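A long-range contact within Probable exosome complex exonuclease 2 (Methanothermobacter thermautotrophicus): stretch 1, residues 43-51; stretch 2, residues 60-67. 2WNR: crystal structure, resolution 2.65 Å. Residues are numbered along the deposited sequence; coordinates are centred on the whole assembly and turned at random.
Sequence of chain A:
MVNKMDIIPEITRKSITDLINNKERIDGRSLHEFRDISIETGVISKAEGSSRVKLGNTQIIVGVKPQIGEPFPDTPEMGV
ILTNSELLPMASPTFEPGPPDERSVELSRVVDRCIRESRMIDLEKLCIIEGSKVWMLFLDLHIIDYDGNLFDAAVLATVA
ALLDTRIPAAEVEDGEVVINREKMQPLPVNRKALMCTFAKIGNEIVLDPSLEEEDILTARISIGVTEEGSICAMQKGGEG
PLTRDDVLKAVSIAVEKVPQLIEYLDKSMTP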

ATOM      1  N   VAL A  43     -30.196   7.230 -11.053  1.00 23.71           N
ATOM      2  CA  VAL A  43     -29.290   7.863 -12.008  1.00 24.55           C
ATOM      3  C   VAL A  43     -28.360   6.862 -12.709  1.00 24.28           C
ATOM      4  O   VAL A  43     -28.095   6.990 -13.916  1.00 24.54           O
ATOM      5  CB  VAL A  43     -28.477   8.975 -11.302  1.00 24.99           C
ATOM      6  CG1 VAL A  43     -27.311   9.454 -12.163  1.00 27.08           C
ATOM      7  CG2 VAL A  43     -29.398  10.131 -10.956  1.00 26.11           C
ATOM      8  N   ILE A  44     -27.863   5.887 -11.943  1.00 23.27           N
ATOM      9  CA  ILE A  44     -26.994   4.823 -12.457  1.00 22.33           C
ATOM     10  C   ILE A  44     -27.828   3.548 -12.551  1.00 22.77           C
ATOM     11  O   ILE A  44     -28.219   2.979 -11.531  1.00 23.25           O
ATOM     12  CB  ILE A  44     -25.768   4.572 -11.526  1.00 20.88           C
ATOM     13  CG1 ILE A  44     -25.119   5.886 -11.072  1.00 22.64           C
ATOM     14  CG2 ILE A  44     -24.751   3.645 -12.198  1.00 18.27           C
ATOM     15  CD1 ILE A  44     -24.519   6.753 -12.209  1.00 20.75           C
ATOM     16  N   SER A  45     -28.096   3.096 -13.770  1.00 22.96           N
ATOM     17  CA  SER A  45     -29.084   2.029 -13.964  1.00 24.03           C
ATOM     18  C   SER A  45     -28.647   0.690 -13.371  1.00 24.05           C
ATOM     19  O   SER A  45     -29.480  -0.082 -12.893  1.00 24.30           O
ATOM     20  CB  SER A  45     -29.465   1.874 -15.436  1.00 23.16           C
ATOM     21  OG  SER A  45     -28.610   0.966 -16.103  1.00 24.21           O
ATOM     22  N   LYS A  46     -27.343   0.429 -13.394  1.00 24.52           N
ATOM     23  CA  LYS A  46     -26.802  -0.817 -12.843  1.00 25.00           C
ATOM     24  C   LYS A  46     -26.871  -0.878 -11.316  1.00 24.71           C
ATOM     25  O   LYS A  46     -27.028  -1.964 -10.754  1.00 25.22           O
ATOM     26  CB  LYS A  46     -25.367  -1.037 -13.323  1.00 25.06           C
ATOM     27  CG  LYS A  46     -25.283  -1.521 -14.761  1.00 26.06           C
ATOM     28  CD  LYS A  46     -23.851  -1.743 -15.175  1.00 23.66           C
ATOM     29  CE  LYS A  46     -23.781  -2.503 -16.465  1.00 22.94           C
ATOM     30  NZ  LYS A  46     -22.361  -2.699 -16.833  1.00 28.50           N
ATOM     31  N   ALA A  47     -26.762   0.287 -10.668  1.00 22.40           N
ATOM     32  CA  ALA A  47     -26.765   0.419  -9.202  1.00 21.07           C
ATOM     33  C   ALA A  47     -28.145   0.176  -8.587  1.00 21.61           C
ATOM     34  O   ALA A  47     -29.155   0.648  -9.111  1.00 22.52           O
ATOM     35  CB  ALA A  47     -26.260   1.789  -8.805  1.00 20.40           C
ATOM     36  N   GLU A  48     -28.179  -0.543  -7.468  1.00 20.56           N
ATOM     37  CA  GLU A  48     -29.434  -0.911  -6.813  1.00 20.53           C
ATOM     38  C   GLU A  48     -30.182   0.288  -6.233  1.00 20.78           C
ATOM     39  O   GLU A  48     -31.415   0.289  -6.146  1.00 23.04           O
ATOM     40  CB  GLU A  48     -29.190  -1.963  -5.735  1.00 19.96           C
ATOM     41  CG  GLU A  48     -29.140  -3.388  -6.265  1.00 20.55           C
ATOM     42  CD  GLU A  48     -27.788  -3.791  -6.838  1.00 24.68           C
ATOM     43  OE1 GLU A  48     -26.841  -2.966  -6.829  1.00 22.96           O
ATOM     44  OE2 GLU A  48     -27.672  -4.947  -7.302  1.00 25.93           O
ATOM     45  N   GLY A  49     -29.423   1.295  -5.824  1.00 20.11           N
ATOM     46  CA  GLY A  49     -29.967   2.596  -5.476  1.00 19.17           C
ATOM     47  C   GLY A  49     -28.922   3.610  -5.865  1.00 19.30           C
ATOM     48  O   GLY A  49     -27.732   3.322  -5.785  1.00 20.40           O
ATOM     49  N   SER A  50     -29.357   4.783  -6.307  1.00 19.78           N
ATOM     50  CA  SER A  50     -28.440   5.848  -6.708  1.00 20.19           C
ATOM     51  C   SER A  50     -29.112   7.210  -6.662  1.00 20.48           C
ATOM     52  O   SER A  50     -30.336   7.300  -6.743  1.00 20.35           O
ATOM     53  CB  SER A  50     -27.892   5.594  -8.114  1.00 20.56           C
ATOM     54  OG  SER A  50     -28.934   5.479  -9.069  1.00 22.12           O
ATOM     55  N   SER A  51     -28.307   8.263  -6.545  1.00 19.60           N
ATOM     56  CA  SER A  51     -28.811   9.639  -6.534  1.00 21.01           C
ATOM     57  C   SER A  51     -27.780  10.638  -7.036  1.00 20.88           C
ATOM     58  O   SER A  51     -26.589  10.400  -6.956  1.00 21.91           O
ATOM     59  CB  SER A  51     -29.264  10.043  -5.126  1.00 21.95           C
ATOM     60  OG  SER A  51     -28.159  10.230  -4.252  1.00 24.55           O
ATOM     61  N   ILE A  60     -22.765  15.854  -6.114  1.00 22.71           N
ATOM     62  CA  ILE A  60     -22.367  14.562  -5.578  1.00 22.39           C
ATOM     63  C   ILE A  60     -23.276  13.482  -6.149  1.00 22.83           C
ATOM     64  O   ILE A  60     -24.494  13.631  -6.168  1.00 26.27           O
ATOM     65  CB  ILE A  60     -22.438  14.534  -4.020  1.00 22.31           C
ATOM     66  CG1 ILE A  60     -21.365  15.438  -3.413  1.00 21.96           C
ATOM     67  CG2 ILE A  60     -22.274  13.111  -3.473  1.00 20.80           C
ATOM     68  CD1 ILE A  60     -21.420  15.511  -1.910  1.00 21.88           C
ATOM     69  N   ILE A  61     -22.673  12.400  -6.622  1.00 22.20           N
ATOM     70  CA  ILE A  61     -23.415  11.212  -6.999  1.00 20.79           C
ATOM     71  C   ILE A  61     -23.160  10.095  -5.992  1.00 21.42           C
ATOM     72  O   ILE A  61     -22.019   9.817  -5.642  1.00 22.30           O
ATOM     73  CB  ILE A  61     -23.041  10.752  -8.400  1.00 21.66           C
ATOM     74  CG1 ILE A  61     -23.512  11.792  -9.421  1.00 18.59           C
ATOM     75  CG2 ILE A  61     -23.637   9.371  -8.687  1.00 19.31           C
ATOM     76  CD1 ILE A  61     -22.844  11.671 -10.745  1.00 21.58           C
ATOM     77  N   VAL A  62     -24.229   9.476  -5.513  1.00 20.73           N
ATOM     78  CA  VAL A  62     -24.102   8.393  -4.555  1.00 21.90           C
ATOM     79  C   VAL A  62     -24.687   7.117  -5.132  1.00 22.82           C
ATOM     80  O   VAL A  62     -25.753   7.132  -5.726  1.00 25.91           O
ATOM     81  CB  VAL A  62     -24.779   8.730  -3.202  1.00 21.91           C
ATOM     82  CG1 VAL A  62     -24.743   7.536  -2.258  1.00 22.10           C
ATOM     83  CG2 VAL A  62     -24.109   9.922  -2.555  1.00 18.58           C
ATOM     84  N   GLY A  63     -23.975   6.015  -4.965  1.00 22.58           N
ATOM     85  CA  GLY A  63     -24.506   4.716  -5.326  1.00 22.70           C
ATOM     86  C   GLY A  63     -24.587   3.828  -4.101  1.00 23.02           C
ATOM     87  O   GLY A  63     -23.739   3.910  -3.206  1.00 23.96           O
ATOM     88  N   VAL A  64     -25.617   2.988  -4.059  1.00 22.79           N
ATOM     89  CA  VAL A  64     -25.768   2.011  -2.993  1.00 22.86           C
ATOM     90  C   VAL A  64     -25.678   0.622  -3.618  1.00 23.57           C
ATOM     91  O   VAL A  64     -26.501   0.262  -4.462  1.00 23.69           O
ATOM     92  CB  VAL A  64     -27.104   2.170  -2.219  1.00 22.04           C
ATOM     93  CG1 VAL A  64     -27.165   1.173  -1.070  1.00 20.40           C
ATOM     94  CG2 VAL A  64     -27.274   3.573  -1.684  1.00 19.51           C
ATOM     95  N   LYS A  65     -24.672  -0.148  -3.203  1.00 23.91           N
ATOM     96  CA  LYS A  65     -24.414  -1.475  -3.761  1.00 23.75           C
ATOM     97  C   LYS A  65     -24.451  -2.532  -2.666  1.00 22.61           C
ATOM     98  O   LYS A  65     -23.517  -2.631  -1.873  1.00 21.68           O
ATOM     99  CB  LYS A  65     -23.059  -1.512  -4.484  1.00 24.16           C
ATOM    100  CG  LYS A  65     -22.962  -0.620  -5.727  1.00 25.15           C
ATOM    101  CD  LYS A  65     -23.894  -1.068  -6.852  1.00 22.30           C
ATOM    102  CE  LYS A  65     -23.385  -2.311  -7.573  1.00 20.99           C
ATOM    103  NZ  LYS A  65     -24.265  -2.659  -8.732  1.00 22.60           N
ATOM    104  N   PRO A  66     -25.546  -3.313  -2.613  1.00 22.24           N
ATOM    105  CA  PRO A  66     -25.738  -4.374  -1.636  1.00 22.83           C
ATOM    106  C   PRO A  66     -24.922  -5.610  -1.977  1.00 22.88           C
ATOM    107  O   PRO A  66     -24.749  -5.952  -3.148  1.00 22.73           O
ATOM    108  CB  PRO A  66     -27.217  -4.697  -1.776  1.00 23.22           C
ATOM    109  CG  PRO A  66     -27.514  -4.388  -3.183  1.00 23.75           C
ATOM    110  CD  PRO A  66     -26.729  -3.161  -3.473  1.00 23.15           C
ATOM    111  N   GLN A  67     -24.440  -6.281  -0.946  1.00 23.24           N
ATOM    112  CA  GLN A  67     -23.582  -7.434  -1.122  1.00 23.38           C
ATOM    113  C   GLN A  67     -23.723  -8.347   0.090  1.00 22.23           C
ATOM    114  O   GLN A  67     -24.076  -7.895   1.188  1.00 20.28           O
ATOM    115  CB  GLN A  67     -22.146  -6.961  -1.265  1.00 23.40           C
ATOM    116  CG  GLN A  67     -21.188  -7.973  -1.847  1.00 26.80           C
ATOM    117  CD  GLN A  67     -19.798  -7.407  -1.953  1.00 28.20           C
ATOM    118  OE1 GLN A  67     -19.607  -6.302  -2.468  1.00 31.63           O
ATOM    119  NE2 GLN A  67     -18.816  -8.152  -1.457  1.00 31.14           N
TER

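What joins the two backbones? Residues 49-51 run antiparallel to strand 60-67, their directions 174° apart, and the pairing rests on two sets of hydrogen bonds. At the more even set, Ser-51 N donates to Val-62 O at 2.9 Å and Val-62 N returns a bond to Ser-51 O, also at 2.9 Å. Around Gly-49 the ring is lopsided: Val-64 N reaches Gly-49 O at 2.8 Å, whereas Gly-49 N to Val-64 O, at 3.4 Å, is weak.

How do the strands pack between these bonded pairs? Ser-50 faces Gly-63 in a non-hydrogen-bonded pair, and their CA atoms come within 4.3 Å, the closest in the register. Here CA-H...O contacts supplement the ladder: Ser-50 CA lies 3.1 Å from Val-62 O, and Gly-63 CA lies 3.5 Å from Gly-49 O. A third places Ile-61 CA 3.3 Å from Ser-51 O. Gly-63 adds no side chain beside Ser-50, and Gly-49 likewise adds none beside Val-64, where an ideal CB would stand only 3.7 Å from Val-64 CB.

Which charged groups tie the turn to the strand? Glu-48 and Lys-65 form a salt bridge, with Lys-65 NZ donating to Glu-48 OE1 at 3.2 Å. The lysine CA-to-CB bond points sideways, but three successive m rotamers fold the chain so that its end comes nearer to stretch 1. Its aliphatic part is useful too: Lys-65 CD lies 4.2 Å from Ala-47 CB, so this part of the lysine packs beside the methyl group. Glu-48, bent by m and p rotamers, also brings OE1 to 3.4 Å from Pro-66 CD, so the carboxylate rests against the proline ring as well as the ammonium group.

What do the remaining side chains contribute? The contact buries 490 Å² in all, counting both sides, with Ser-51 (64 Å²) and Glu-48 (62 Å²) the most covered residues. Ser-51 and Val-62 point to the same face of the sheet, where Ser-51 OG approaches Val-62 CB to 3.8 Å; that hydroxyl is hydrogen-bonded elsewhere in the structure. On the face to which Ser-50 points, its OG, in the p rotamer, accepts a bond from Ile-44 N at 3.1 Å and a weak one from Val-43 N at 2.9 Å, securing the preceding loop to the strand. Ile-44 then points toward stretch 2, and its CG1 makes a loose apolar contact with Ile-61 CG2 at 4.5 Å, as suits two buried, branched hydrocarbon chains.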